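Local coordinates for putative polysaccharide biosynthesis protein with aminopeptidase-like domain (Clostridium acetobutylicum, PDB 3K9T) that binds one zinc ion per subunit and probably serves the biosynthesis of modified polysaccharides, with no peptidase activity expected despite its aminopeptidase-like domain, at residues P28-I33 / W71-A76; S32-G37 / G165-G170; K40-I45 / L51-V56; T66-W71 / E227-I232; K85-K90 / F139-N144. All coordinates share one frame; numbering follows the deposited sequence.

Interaction 1: residues P28-I33 / W71-A76; sequences PICRSI and WNIKDA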
# COMPACT_ATOMS: atom_id res chain seq x y z
N PRO A 28 -33.20 -23.85 26.78
CA PRO A 28 -33.59 -25.24 26.91
C PRO A 28 -34.19 -25.92 25.69
O PRO A 28 -34.22 -27.15 25.65
CB PRO A 28 -34.67 -25.19 27.98
CG PRO A 28 -34.51 -23.93 28.64
CD PRO A 28 -34.08 -23.00 27.60
N ILE A 29 -34.67 -25.14 24.74
CA ILE A 29 -35.38 -25.65 23.59
C ILE A 29 -34.42 -26.32 22.62
O ILE A 29 -33.35 -25.79 22.32
CB ILE A 29 -36.16 -24.49 22.88
CG1 ILE A 29 -37.31 -23.98 23.76
CG2 ILE A 29 -36.69 -24.93 21.54
CD1 ILE A 29 -37.73 -22.55 23.46
N CYS A 30 -34.84 -27.48 22.11
CA CYS A 30 -34.06 -28.26 21.17
C CYS A 30 -34.31 -27.86 19.70
O CYS A 30 -35.12 -28.45 18.98
CB CYS A 30 -34.39 -29.72 21.36
SG CYS A 30 -33.26 -30.81 20.46
N ARG A 31 -33.59 -26.83 19.25
CA ARG A 31 -33.59 -26.47 17.84
C ARG A 31 -32.77 -27.46 16.99
O ARG A 31 -31.88 -28.13 17.45
CB ARG A 31 -33.00 -25.07 17.66
CG ARG A 31 -33.86 -23.96 18.17
CD ARG A 31 -33.08 -22.71 18.51
NE ARG A 31 -32.29 -22.91 19.74
CZ ARG A 31 -32.74 -22.69 20.96
NH1 ARG A 31 -33.97 -22.21 21.17
NH2 ARG A 31 -31.96 -22.94 22.00
N SER A 32 -33.10 -27.52 15.72
CA SER A 32 -32.30 -28.19 14.71
C SER A 32 -32.58 -27.35 13.42
O SER A 32 -33.15 -26.25 13.51
CB SER A 32 -32.71 -29.66 14.56
OG SER A 32 -31.90 -30.33 13.60
N ILE A 33 -32.20 -27.86 12.25
CA ILE A 33 -32.48 -27.14 11.01
C ILE A 33 -33.97 -27.12 10.64
O ILE A 33 -34.38 -26.37 9.77
CB ILE A 33 -31.64 -27.63 9.83
CG1 ILE A 33 -31.79 -29.13 9.60
CG2 ILE A 33 -30.17 -27.29 10.06
CD1 ILE A 33 -31.24 -29.51 8.18
N TRP A 71 -37.32 -33.09 11.29
CA TRP A 71 -36.89 -33.89 12.44
C TRP A 71 -37.52 -33.34 13.72
O TRP A 71 -37.60 -32.11 13.91
CB TRP A 71 -35.36 -33.85 12.58
CG TRP A 71 -34.80 -34.71 13.68
CD1 TRP A 71 -34.81 -36.08 13.72
CD2 TRP A 71 -34.17 -34.28 14.88
NE1 TRP A 71 -34.22 -36.52 14.88
CE2 TRP A 71 -33.81 -35.43 15.60
CE3 TRP A 71 -33.85 -33.03 15.42
CZ2 TRP A 71 -33.16 -35.37 16.84
CZ3 TRP A 71 -33.19 -32.97 16.64
CH2 TRP A 71 -32.84 -34.13 17.33
N ASN A 72 -37.94 -34.27 14.59
CA ASN A 72 -38.49 -33.92 15.90
C ASN A 72 -38.06 -34.91 16.95
O ASN A 72 -37.72 -36.04 16.61
CB ASN A 72 -40.00 -33.84 15.84
CG ASN A 72 -40.46 -32.54 15.25
OD1 ASN A 72 -40.35 -31.48 15.90
ND2 ASN A 72 -40.96 -32.58 14.01
N ILE A 73 -38.07 -34.51 18.23
CA ILE A 73 -37.62 -35.40 19.29
C ILE A 73 -38.42 -35.15 20.55
O ILE A 73 -38.60 -34.00 20.93
CB ILE A 73 -36.07 -35.28 19.50
CG1 ILE A 73 -35.55 -36.24 20.59
CG2 ILE A 73 -35.66 -33.84 19.82
CD1 ILE A 73 -34.05 -36.60 20.43
N LYS A 74 -38.93 -36.23 21.16
CA LYS A 74 -39.66 -36.21 22.43
C LYS A 74 -38.73 -36.56 23.61
O LYS A 74 -38.72 -35.92 24.65
CB LYS A 74 -40.81 -37.22 22.39
CG LYS A 74 -41.94 -36.84 21.44
CD LYS A 74 -42.97 -37.97 21.27
CE LYS A 74 -43.75 -37.81 19.94
NZ LYS A 74 -42.90 -37.98 18.70
N ASP A 75 -37.93 -37.60 23.46
CA ASP A 75 -37.08 -38.02 24.56
C ASP A 75 -35.97 -38.86 24.00
O ASP A 75 -36.07 -39.34 22.86
CB ASP A 75 -37.92 -38.85 25.57
CG ASP A 75 -37.32 -38.90 26.99
OD1 ASP A 75 -36.32 -38.23 27.29
OD2 ASP A 75 -37.90 -39.62 27.83
N ALA A 76 -34.90 -38.99 24.77
CA ALA A 76 -33.78 -39.85 24.44
C ALA A 76 -33.07 -40.18 25.73
O ALA A 76 -32.99 -39.33 26.64
CB ALA A 76 -32.85 -39.17 23.49

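Interaction 2: residues S32-G37 / G165-G170; sequences SITGNG and GSLTYG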
# COMPACT_ATOMS: atom_id res chain seq x y z
N SER A 32 -33.10 -27.52 15.72
CA SER A 32 -32.30 -28.19 14.71
C SER A 32 -32.58 -27.35 13.42
O SER A 32 -33.15 -26.25 13.51
CB SER A 32 -32.71 -29.66 14.56
OG SER A 32 -31.90 -30.33 13.60
N ILE A 33 -32.20 -27.86 12.25
CA ILE A 33 -32.48 -27.14 11.01
C ILE A 33 -33.97 -27.12 10.64
O ILE A 33 -34.38 -26.37 9.77
CB ILE A 33 -31.64 -27.63 9.83
CG1 ILE A 33 -31.79 -29.13 9.60
CG2 ILE A 33 -30.17 -27.29 10.06
CD1 ILE A 33 -31.24 -29.51 8.18
N THR A 34 -34.75 -27.99 11.27
CA THR A 34 -36.19 -28.06 11.11
C THR A 34 -36.75 -28.42 12.48
O THR A 34 -35.98 -28.69 13.40
CB THR A 34 -36.63 -29.12 10.07
OG1 THR A 34 -36.32 -30.44 10.55
CG2 THR A 34 -35.98 -28.88 8.72
N GLY A 35 -38.06 -28.39 12.63
CA GLY A 35 -38.69 -28.96 13.82
C GLY A 35 -39.47 -28.04 14.74
O GLY A 35 -39.43 -26.80 14.60
N ASN A 36 -40.17 -28.65 15.69
CA ASN A 36 -40.99 -27.87 16.64
C ASN A 36 -40.17 -26.97 17.58
O ASN A 36 -40.69 -26.03 18.16
CB ASN A 36 -41.94 -28.79 17.43
CG ASN A 36 -43.08 -29.34 16.59
OD1 ASN A 36 -43.53 -28.72 15.64
ND2 ASN A 36 -43.54 -30.52 16.93
N GLY A 37 -38.88 -27.25 17.70
CA GLY A 37 -38.01 -26.44 18.54
C GLY A 37 -37.81 -25.12 17.86
O GLY A 37 -37.80 -24.07 18.52
N GLY A 165 -41.96 -33.04 6.01
CA GLY A 165 -42.62 -32.02 6.82
C GLY A 165 -42.36 -30.67 6.16
O GLY A 165 -42.60 -30.48 4.94
N SER A 166 -41.87 -29.73 6.96
CA SER A 166 -41.44 -28.47 6.41
C SER A 166 -40.39 -27.77 7.25
O SER A 166 -40.26 -28.01 8.46
CB SER A 166 -42.64 -27.54 6.23
OG SER A 166 -43.28 -27.36 7.46
N LEU A 167 -39.66 -26.89 6.56
CA LEU A 167 -38.57 -26.11 7.14
C LEU A 167 -39.08 -24.71 7.47
O LEU A 167 -39.59 -24.00 6.60
CB LEU A 167 -37.39 -26.03 6.14
CG LEU A 167 -36.15 -25.20 6.53
CD1 LEU A 167 -34.88 -25.82 5.97
CD2 LEU A 167 -36.29 -23.79 6.08
N THR A 168 -38.93 -24.34 8.74
CA THR A 168 -39.37 -23.05 9.25
C THR A 168 -38.31 -21.98 9.12
O THR A 168 -37.14 -22.23 9.45
CB THR A 168 -39.70 -23.13 10.77
OG1 THR A 168 -40.54 -24.27 11.01
CG2 THR A 168 -40.39 -21.81 11.24
N TYR A 169 -38.71 -20.82 8.60
CA TYR A 169 -37.89 -19.61 8.75
C TYR A 169 -38.77 -18.41 9.06
O TYR A 169 -39.93 -18.37 8.64
CB TYR A 169 -36.92 -19.33 7.58
CG TYR A 169 -37.53 -18.86 6.27
CD1 TYR A 169 -37.79 -17.54 6.05
CD2 TYR A 169 -37.77 -19.73 5.25
CE1 TYR A 169 -38.29 -17.11 4.87
CE2 TYR A 169 -38.27 -19.30 4.05
CZ TYR A 169 -38.53 -18.00 3.87
OH TYR A 169 -39.07 -17.58 2.67
N GLY A 170 -38.23 -17.47 9.82
CA GLY A 170 -38.94 -16.24 10.19
C GLY A 170 -38.34 -14.99 9.57
O GLY A 170 -37.13 -14.91 9.34
O HOH W 1 -35.82 -24.38 10.84
O HOH W 2 -39.29 -26.84 10.55

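Interaction 3: residues K40-I45 / L51-V56; sequences KTMDII and LEIHEV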
# COMPACT_ATOMS: atom_id res chain seq x y z
N LYS A 40 -41.05 -23.31 18.43
CA LYS A 40 -41.18 -22.75 19.79
C LYS A 40 -40.32 -21.50 19.90
O LYS A 40 -40.65 -20.55 20.60
CB LYS A 40 -40.86 -23.81 20.85
CG LYS A 40 -41.39 -23.50 22.24
N THR A 41 -39.21 -21.49 19.16
CA THR A 41 -38.27 -20.37 19.17
C THR A 41 -38.86 -19.14 18.46
O THR A 41 -38.70 -18.03 18.94
CB THR A 41 -36.90 -20.81 18.56
OG1 THR A 41 -36.36 -21.82 19.38
CG2 THR A 41 -35.89 -19.65 18.48
N MSE A 42 -39.54 -19.37 17.34
CA MSE A 42 -40.26 -18.32 16.63
C MSE A 42 -41.42 -17.78 17.49
O MSE A 42 -41.75 -16.58 17.42
CB MSE A 42 -40.81 -18.84 15.31
CG MSE A 42 -39.75 -19.34 14.34
SE MSE A 42 -38.40 -18.01 13.80
CE MSE A 42 -37.18 -19.22 12.78
N ASP A 43 -42.06 -18.64 18.28
CA ASP A 43 -43.11 -18.14 19.16
C ASP A 43 -42.54 -17.13 20.16
O ASP A 43 -43.14 -16.07 20.41
CB ASP A 43 -43.81 -19.27 19.93
CG ASP A 43 -44.60 -20.17 19.02
OD1 ASP A 43 -45.03 -19.70 17.97
OD2 ASP A 43 -44.81 -21.34 19.36
N ILE A 44 -41.40 -17.48 20.74
CA ILE A 44 -40.80 -16.64 21.76
C ILE A 44 -40.33 -15.34 21.15
O ILE A 44 -40.58 -14.28 21.71
CB ILE A 44 -39.68 -17.37 22.57
CG1 ILE A 44 -40.34 -18.52 23.38
CG2 ILE A 44 -38.93 -16.35 23.44
CD1 ILE A 44 -39.46 -19.68 23.80
N ILE A 45 -39.70 -15.42 19.97
CA ILE A 45 -39.27 -14.21 19.28
C ILE A 45 -40.47 -13.28 19.04
O ILE A 45 -40.33 -12.05 19.17
CB ILE A 45 -38.54 -14.50 17.93
CG1 ILE A 45 -37.21 -15.22 18.19
CG2 ILE A 45 -38.28 -13.16 17.18
CD1 ILE A 45 -36.60 -16.02 16.97
N LEU A 51 -43.16 -11.35 13.32
CA LEU A 51 -42.49 -12.07 12.26
C LEU A 51 -43.50 -12.68 11.34
O LEU A 51 -44.60 -13.07 11.76
CB LEU A 51 -41.64 -13.22 12.76
CG LEU A 51 -40.36 -13.07 13.54
CD1 LEU A 51 -40.03 -14.49 14.05
CD2 LEU A 51 -39.20 -12.42 12.72
N GLU A 52 -43.13 -12.79 10.07
CA GLU A 52 -43.84 -13.68 9.19
C GLU A 52 -43.06 -15.02 9.21
O GLU A 52 -41.85 -15.06 8.97
CB GLU A 52 -43.96 -13.11 7.79
CG GLU A 52 -44.63 -14.13 6.91
CD GLU A 52 -44.92 -13.63 5.52
OE1 GLU A 52 -44.38 -12.57 5.14
OE2 GLU A 52 -45.69 -14.35 4.83
N ILE A 53 -43.77 -16.09 9.55
CA ILE A 53 -43.19 -17.43 9.61
C ILE A 53 -43.49 -18.18 8.30
O ILE A 53 -44.61 -18.18 7.81
CB ILE A 53 -43.72 -18.19 10.83
CG1 ILE A 53 -43.35 -17.42 12.11
CG2 ILE A 53 -43.20 -19.63 10.88
CD1 ILE A 53 -41.87 -17.32 12.37
N HIS A 54 -42.45 -18.76 7.71
CA HIS A 54 -42.56 -19.50 6.45
C HIS A 54 -42.31 -20.98 6.70
O HIS A 54 -41.50 -21.35 7.55
CB HIS A 54 -41.55 -18.96 5.42
CG HIS A 54 -41.84 -17.57 4.93
ND1 HIS A 54 -42.54 -17.33 3.77
CD2 HIS A 54 -41.52 -16.36 5.44
CE1 HIS A 54 -42.65 -16.02 3.60
NE2 HIS A 54 -42.05 -15.41 4.60
N GLU A 55 -43.00 -21.82 5.96
CA GLU A 55 -42.80 -23.27 6.05
C GLU A 55 -42.62 -23.81 4.63
O GLU A 55 -43.56 -23.78 3.83
CB GLU A 55 -43.98 -23.94 6.76
CG GLU A 55 -44.16 -23.57 8.23
CD GLU A 55 -43.22 -24.27 9.18
OE1 GLU A 55 -42.61 -25.28 8.79
OE2 GLU A 55 -43.13 -23.85 10.36
N VAL A 56 -41.41 -24.25 4.31
CA VAL A 56 -41.11 -24.77 2.97
C VAL A 56 -41.10 -26.30 3.03
O VAL A 56 -40.37 -26.89 3.83
CB VAL A 56 -39.77 -24.22 2.44
CG1 VAL A 56 -39.54 -24.66 1.01
CG2 VAL A 56 -39.76 -22.70 2.57

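Interaction 4: residues T66-W71 / E227-I232; sequences TVPKEW and ETIGSI. With IMD (imidazole), chain E.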
# COMPACT_ATOMS: atom_id res chain seq x y z
N THR A 66 -31.88 -29.41 -1.62
CA THR A 66 -33.21 -29.95 -1.41
C THR A 66 -33.61 -29.76 0.03
O THR A 66 -32.86 -30.15 0.91
CB THR A 66 -33.25 -31.45 -1.70
OG1 THR A 66 -32.80 -31.69 -3.04
CG2 THR A 66 -34.66 -31.99 -1.49
N VAL A 67 -34.79 -29.20 0.26
CA VAL A 67 -35.26 -29.01 1.63
C VAL A 67 -35.40 -30.39 2.31
O VAL A 67 -36.16 -31.25 1.86
CB VAL A 67 -36.59 -28.22 1.68
CG1 VAL A 67 -37.22 -28.23 3.10
CG2 VAL A 67 -36.37 -26.79 1.21
N PRO A 68 -34.65 -30.62 3.40
CA PRO A 68 -34.68 -31.94 4.06
C PRO A 68 -36.02 -32.36 4.69
O PRO A 68 -36.95 -31.57 4.77
CB PRO A 68 -33.65 -31.80 5.18
CG PRO A 68 -33.66 -30.32 5.53
CD PRO A 68 -33.94 -29.60 4.20
N LYS A 69 -36.08 -33.61 5.14
CA LYS A 69 -37.16 -34.08 5.98
C LYS A 69 -37.13 -33.32 7.29
O LYS A 69 -36.10 -32.76 7.70
CB LYS A 69 -37.05 -35.57 6.27
CG LYS A 69 -37.30 -36.42 5.03
CD LYS A 69 -37.42 -37.93 5.30
CE LYS A 69 -37.68 -38.65 3.98
NZ LYS A 69 -38.89 -39.51 4.03
N GLU A 70 -38.28 -33.28 7.94
CA GLU A 70 -38.40 -32.60 9.20
C GLU A 70 -38.07 -33.57 10.31
O GLU A 70 -38.53 -34.72 10.29
CB GLU A 70 -39.82 -32.04 9.36
CG GLU A 70 -40.03 -31.39 10.72
CD GLU A 70 -41.37 -30.74 10.89
OE1 GLU A 70 -42.00 -30.30 9.89
OE2 GLU A 70 -41.78 -30.64 12.06
N TRP A 71 -37.32 -33.09 11.29
CA TRP A 71 -36.89 -33.89 12.44
C TRP A 71 -37.52 -33.34 13.72
O TRP A 71 -37.60 -32.11 13.91
CB TRP A 71 -35.36 -33.85 12.58
CG TRP A 71 -34.80 -34.71 13.68
CD1 TRP A 71 -34.81 -36.08 13.72
CD2 TRP A 71 -34.17 -34.28 14.88
NE1 TRP A 71 -34.22 -36.52 14.88
CE2 TRP A 71 -33.81 -35.43 15.60
CE3 TRP A 71 -33.85 -33.03 15.42
CZ2 TRP A 71 -33.16 -35.37 16.84
CZ3 TRP A 71 -33.19 -32.97 16.64
CH2 TRP A 71 -32.84 -34.13 17.33
N GLU A 227 -29.00 -22.26 9.58
CA GLU A 227 -27.80 -21.98 8.80
C GLU A 227 -27.73 -22.78 7.50
O GLU A 227 -28.17 -23.92 7.41
CB GLU A 227 -26.52 -22.17 9.61
CG GLU A 227 -25.29 -21.51 8.93
CD GLU A 227 -24.00 -21.65 9.73
OE1 GLU A 227 -23.65 -22.79 10.03
OE2 GLU A 227 -23.33 -20.63 10.02
N THR A 228 -27.14 -22.15 6.49
CA THR A 228 -26.91 -22.73 5.20
C THR A 228 -28.20 -23.03 4.48
O THR A 228 -28.55 -22.30 3.58
CB THR A 228 -25.91 -23.95 5.26
OG1 THR A 228 -24.66 -23.44 5.69
CG2 THR A 228 -25.66 -24.60 3.89
N ILE A 229 -28.89 -24.10 4.86
CA ILE A 229 -30.15 -24.49 4.19
C ILE A 229 -31.23 -23.38 4.24
O ILE A 229 -31.97 -23.16 3.25
CB ILE A 229 -30.68 -25.87 4.70
CG1 ILE A 229 -31.88 -26.31 3.88
CG2 ILE A 229 -30.98 -25.84 6.21
CD1 ILE A 229 -31.59 -26.43 2.35
N GLY A 230 -31.29 -22.67 5.37
CA GLY A 230 -32.25 -21.57 5.52
C GLY A 230 -31.95 -20.39 4.63
O GLY A 230 -32.80 -19.95 3.92
N SER A 231 -30.71 -19.89 4.64
CA SER A 231 -30.33 -18.78 3.75
C SER A 231 -30.47 -19.12 2.27
O SER A 231 -30.93 -18.29 1.48
CB SER A 231 -28.92 -18.27 4.06
OG SER A 231 -27.93 -19.25 3.89
N ILE A 232 -30.12 -20.35 1.90
CA ILE A 232 -30.30 -20.82 0.50
C ILE A 232 -31.79 -20.82 0.16
O ILE A 232 -32.20 -20.28 -0.85
CB ILE A 232 -29.66 -22.21 0.25
CG1 ILE A 232 -28.14 -22.16 0.49
CG2 ILE A 232 -29.93 -22.69 -1.20
CD1 ILE A 232 -27.45 -23.52 0.47
N1 IMD E . -21.56 -21.46 11.78
C2 IMD E . -22.38 -21.95 12.73
N3 IMD E . -21.64 -22.52 13.68
C4 IMD E . -20.34 -22.38 13.35
C5 IMD E . -20.29 -21.70 12.14

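Interaction 5: residues K85-K90 / F139-N144; sequences KVIDFK and FSLTQN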
# COMPACT_ATOMS: atom_id res chain seq x y z
N LYS A 85 -30.88 -43.68 34.14
CA LYS A 85 -30.59 -43.00 32.87
C LYS A 85 -29.19 -42.40 32.92
O LYS A 85 -29.01 -41.25 33.35
CB LYS A 85 -31.61 -41.89 32.57
CG LYS A 85 -32.95 -42.39 32.15
CD LYS A 85 -34.01 -41.30 32.11
CE LYS A 85 -35.24 -41.84 31.39
NZ LYS A 85 -36.42 -40.97 31.47
N VAL A 86 -28.20 -43.18 32.48
CA VAL A 86 -26.82 -42.76 32.52
C VAL A 86 -26.56 -41.65 31.46
O VAL A 86 -25.58 -40.90 31.58
CB VAL A 86 -25.83 -43.95 32.41
CG1 VAL A 86 -25.99 -44.91 33.61
CG2 VAL A 86 -26.00 -44.69 31.11
N ILE A 87 -27.42 -41.56 30.44
CA ILE A 87 -27.45 -40.40 29.54
C ILE A 87 -28.92 -39.98 29.46
O ILE A 87 -29.78 -40.84 29.27
CB ILE A 87 -26.93 -40.66 28.11
CG1 ILE A 87 -25.53 -41.27 28.12
CG2 ILE A 87 -26.90 -39.35 27.36
CD1 ILE A 87 -24.95 -41.58 26.74
N ASP A 88 -29.19 -38.68 29.59
CA ASP A 88 -30.57 -38.16 29.64
C ASP A 88 -30.72 -36.81 28.88
O ASP A 88 -30.23 -35.75 29.29
CB ASP A 88 -31.05 -38.04 31.10
CG ASP A 88 -32.55 -37.69 31.22
OD1 ASP A 88 -33.22 -37.52 30.18
OD2 ASP A 88 -33.07 -37.59 32.37
N PHE A 89 -31.41 -36.89 27.75
CA PHE A 89 -31.74 -35.77 26.91
C PHE A 89 -32.38 -34.63 27.67
O PHE A 89 -32.12 -33.48 27.38
CB PHE A 89 -32.72 -36.27 25.85
CG PHE A 89 -33.24 -35.20 24.92
CD1 PHE A 89 -32.45 -34.70 23.91
CD2 PHE A 89 -34.52 -34.72 25.05
CE1 PHE A 89 -32.94 -33.74 23.04
CE2 PHE A 89 -35.02 -33.76 24.17
CZ PHE A 89 -34.22 -33.28 23.16
N LYS A 90 -33.26 -34.96 28.60
CA LYS A 90 -33.92 -33.97 29.44
C LYS A 90 -32.94 -33.14 30.26
O LYS A 90 -33.26 -32.05 30.66
CB LYS A 90 -34.96 -34.64 30.36
CG LYS A 90 -36.12 -35.28 29.59
CD LYS A 90 -37.14 -35.97 30.51
N PHE A 139 -25.17 -40.47 20.76
CA PHE A 139 -25.27 -39.84 22.05
C PHE A 139 -23.93 -39.19 22.37
O PHE A 139 -22.85 -39.80 22.13
CB PHE A 139 -25.60 -40.84 23.16
CG PHE A 139 -27.03 -41.27 23.20
CD1 PHE A 139 -27.97 -40.55 23.94
CD2 PHE A 139 -27.46 -42.37 22.48
CE1 PHE A 139 -29.30 -40.93 23.98
CE2 PHE A 139 -28.79 -42.77 22.51
CZ PHE A 139 -29.71 -42.05 23.26
N SER A 140 -23.99 -37.98 22.93
CA SER A 140 -22.81 -37.31 23.45
C SER A 140 -22.80 -37.35 24.98
O SER A 140 -23.85 -37.30 25.60
CB SER A 140 -22.81 -35.88 22.98
OG SER A 140 -22.42 -35.79 21.63
N LEU A 141 -21.62 -37.44 25.58
CA LEU A 141 -21.48 -37.38 27.05
C LEU A 141 -20.08 -36.93 27.45
O LEU A 141 -19.17 -36.88 26.61
CB LEU A 141 -21.77 -38.73 27.71
CG LEU A 141 -20.83 -39.89 27.45
CD1 LEU A 141 -21.12 -40.97 28.46
CD2 LEU A 141 -20.94 -40.40 26.00
N THR A 142 -19.90 -36.59 28.73
CA THR A 142 -18.57 -36.17 29.14
C THR A 142 -17.71 -37.41 29.19
O THR A 142 -18.20 -38.53 29.44
CB THR A 142 -18.51 -35.41 30.49
OG1 THR A 142 -18.76 -36.29 31.61
CG2 THR A 142 -19.44 -34.15 30.46
N GLN A 143 -16.43 -37.21 28.90
CA GLN A 143 -15.45 -38.26 29.05
C GLN A 143 -15.49 -38.77 30.49
O GLN A 143 -15.45 -39.96 30.69
CB GLN A 143 -14.04 -37.73 28.75
CG GLN A 143 -12.94 -38.79 28.75
CD GLN A 143 -13.16 -39.80 27.64
OE1 GLN A 143 -13.32 -39.45 26.45
NE2 GLN A 143 -13.19 -41.07 28.03
N ASN A 144 -15.59 -37.88 31.47
CA ASN A 144 -15.56 -38.31 32.87
C ASN A 144 -16.71 -39.27 33.17
O ASN A 144 -16.52 -40.28 33.89
CB ASN A 144 -15.57 -37.11 33.85
CG ASN A 144 -14.25 -36.35 33.89
OD1 ASN A 144 -13.17 -36.92 33.67
ND2 ASN A 144 -14.32 -35.04 34.20

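Interaction 1: residues P28-I33 / W71-A76
Cys-30 and Ser-32 run opposite in chain direction to Ile-73 and Trp-71, with CA atoms 8.2 Å apart for Cys-30 and Ile-73 and 7.7 Å apart for Ser-32 and Trp-71, separations too wide for the two backbones to pair as strands. The contact joins two parts of the fold: residues 28-33 connect helix 12-26 to helix 36-45 in the aminopeptidase-like region, whereas 71-76 belong to strand 70-79 in the four-stranded antiparallel sheet of the insert. Alternate residues of that strand, Trp-71 and Ile-73, present their side chains to the loop. Beyond them the strand carries a classic beta bulge, with Lys-74 and Asp-75 both opposite Asp-159.

The Cys-30 thiol meets the Ile-73 branch methyl, SG to CG2 at 3.9 Å. It also approaches the indole obliquely, with SG 4.4 Å from Trp-71 CZ3. Ser-32 comes to the benzo edge of the same ring, close to the ring plane, and places CB 3.7 Å from Trp-71 CE3. The indole is directed there with CG trans to the backbone N (chi1 -176°), while its NE1 bonds Ser-100 O and its ring stacks on Tyr-99. Arg-31, between the two touching loop residues, points away and bonds the carbonyl of the zinc ligand His-190. The Ser-32 OG lies 3.8 Å from Trp-71 CE3 and takes its hydrogen bond with Ser-98 OG.

Interaction 2: residues S32-G37 / G165-G170
Thr-34 and Leu-167 touch where the chain approaches helix 36-45, their CA atoms 5.0 Å apart and their side chains crossing at about a right angle. The Thr-34 methyl CG2 rests 4.1 Å from Leu-167 CB, and Thr-34 CB is equally far, 4.1 Å, from Ser-166 O. On the leucine side, CG and CD1 of Leu-167 both lie 3.9 Å from Ile-33 O. Direct contact is therefore all van der Waals; the polar links run through two waters.

Water 1 donates to Ile-33 O at 2.7 Å and also to Thr-168 O, tying two carbonyls together. Water 2 accepts from Gly-35 N and donates to Ser-166 O, 2.6 Å away, and to Thr-168 OG1. Gly-35, at the N-cap position of helix 36-45, takes backbone angles (phi 117°, psi 171°) suited to glycine.

Further out, Glu-55 of the neighbouring strand 52-57 bonds both Ser-166 OG and Thr-168 OG1, fixing the hydroxyl that water 2 reaches. Thr-34 OG1 (chi1 66°) turns to Tyr-99 OH and the Trp-71 backbone N, while CG2, opposite the carbonyl carbon and beside the backbone N, faces Leu-167. Ile-229 of helix 229-237 touches both Ile-33 and Leu-167. Water 1 lies between two carbonyls that cannot bond each other, and water 2 joins an amide N-H to a carbonyl and a hydroxyl, so these polar groups are probably satisfied by the waters rather than by sheet-like pairing.

Interaction 3: residues K40-I45 / L51-V56
Met-42 and Ile-45 of helix 36-45 pack on Leu-51 and Ile-53, which lead into and lie on strand 52-57, an outermost strand of the eight-stranded mixed sheet. This is helix-on-sheet packing in the alpha/beta fold of the aminopeptidase-like region, formed by a helix and the strand that follows it after a short connection. The nearest CA atoms, those of Met-42 and Ile-53, stand 7.7 Å apart.

The direct contacts are all apolar. Met-42, present as selenomethionine, is bent at chi2 (-59°), so that its chain folds over the end of Ile-53: the Ile-53 CD1 methyl lies 3.5 Å from both CB and CG of Met-42 and 3.8 Å from its SE. Leu-51 takes the next place along, with its CD1 shared between two helix residues. Met-42 reaches it at about a right angle, SE to CD1 at 3.9 Å, while Ile-45 crosses obliquely. Phe-224 of strand 219-225 touches Met-42, Ile-45 and Leu-51 alike, continuing the hydrophobic layer across the sheet.

Polar bonds lie at the margins. Glu-55 of the strand forms a salt bridge with Arg-39 of helix 36-45; Thr-41 OG1 meets Arg-31 NH1 on another side of the helix. One turn further along the helix from Met-42, the Ile-45 branch methyl CG2 sits 3.8 Å from Leu-51 CD1.

Interaction 4: residues T66-W71 / E227-I232
Ile-229 and Pro-68 make the close part of this contact, where Ile-229 CG1 comes against the CD corner of the Pro-68 ring, 3.9 Å away. The isoleucine is turned there with CG1 trans to the backbone N (chi1 -174°), and it supplies 55 of the 102 Å² buried between the segments. Around this point the packing thins: Ile-229 CD1 stands 4.2 Å from Thr-66 O. Ile-33 fits beside both, touching Pro-68 and Ile-229.

Ile-229 starts helix 229-237, with Thr-228 at the N-cap position but making no side-chain cap; the turn closes by the Ile-232 N to Thr-228 O bond of 3.0 Å. The helix thus meets the loop that leads from strand 65-66 into strand 70-79 of the insert. A second subunit also reaches this region: its Gln-369 accepts from Thr-66 N, and its Cys-366 packs on Ile-232.

The looser side lies at Glu-227, well away from residues 66-71. Its chain is extended beyond CG, and OE2 accepts from N1 of an imidazole, probably from the crystallisation liquor, at 2.6 Å with an angle of 140°; the same oxygen bonds Ser-297 OG.

Interaction 5: residues K85-K90 / F139-N144
The Phe-139 ring is approached obliquely by the branch methyl of Ile-87, whose CG2 lies 3.8 Å from CD1, while the other end of Ile-87 sits against the stem of the ring with its CD1 3.7 Å from Phe-139 CB. CG1 beside the Ile-87 backbone N (chi1 -54°) and an extended chi2 (179°) carry CD1 there. A second flat group, the Asp-88 carboxylate, takes no part in the contact: Lys-90 N meets OD1 at 3.0 Å from well above its plane (55°), forming an Asx turn where the chain leaves the strand.

Ile-87 dominates, contributing 93 of the 182 Å² buried. Its CD1 also reaches Leu-141 CD1 at 4.2 Å.

All of this lies within the insert. Val-86 and Ile-87 form a classic beta bulge facing Val-78 of strand 70-79. Phe-139, on short strand 139-140, packs on Val-156 and Ile-158 of strand 153-163. Leu-116 of the parallel strand 116-117 touches Ile-87, Phe-139 and Leu-141, the last lying two residues before helix 143-147.

In the fold
Interactions 1 to 4 gather about the aminopeptidase-like core and its junction with the insert; interaction 5 lies farther out, within the insert alone. Interactions 2, 4 and 5 are buried, 1 and 3 only partly. Interaction 2 lies at the approach to helix 36-45 and interaction 3 on the helix itself; their strands 166-174 and 52-57 are sheet neighbours joined through Glu-55. Interaction 1 uses strand 70-79 and interaction 4 the segment leading into it. Phe-89, beside strand 85-88, packs on Cys-30 and Ile-73 and so links 5 to 1. Interactions 1, 3, 4 and 5 rest on apolar side chains, whereas interaction 2 alone relies on bridging waters. Interaction 4 adds the neighbouring subunit.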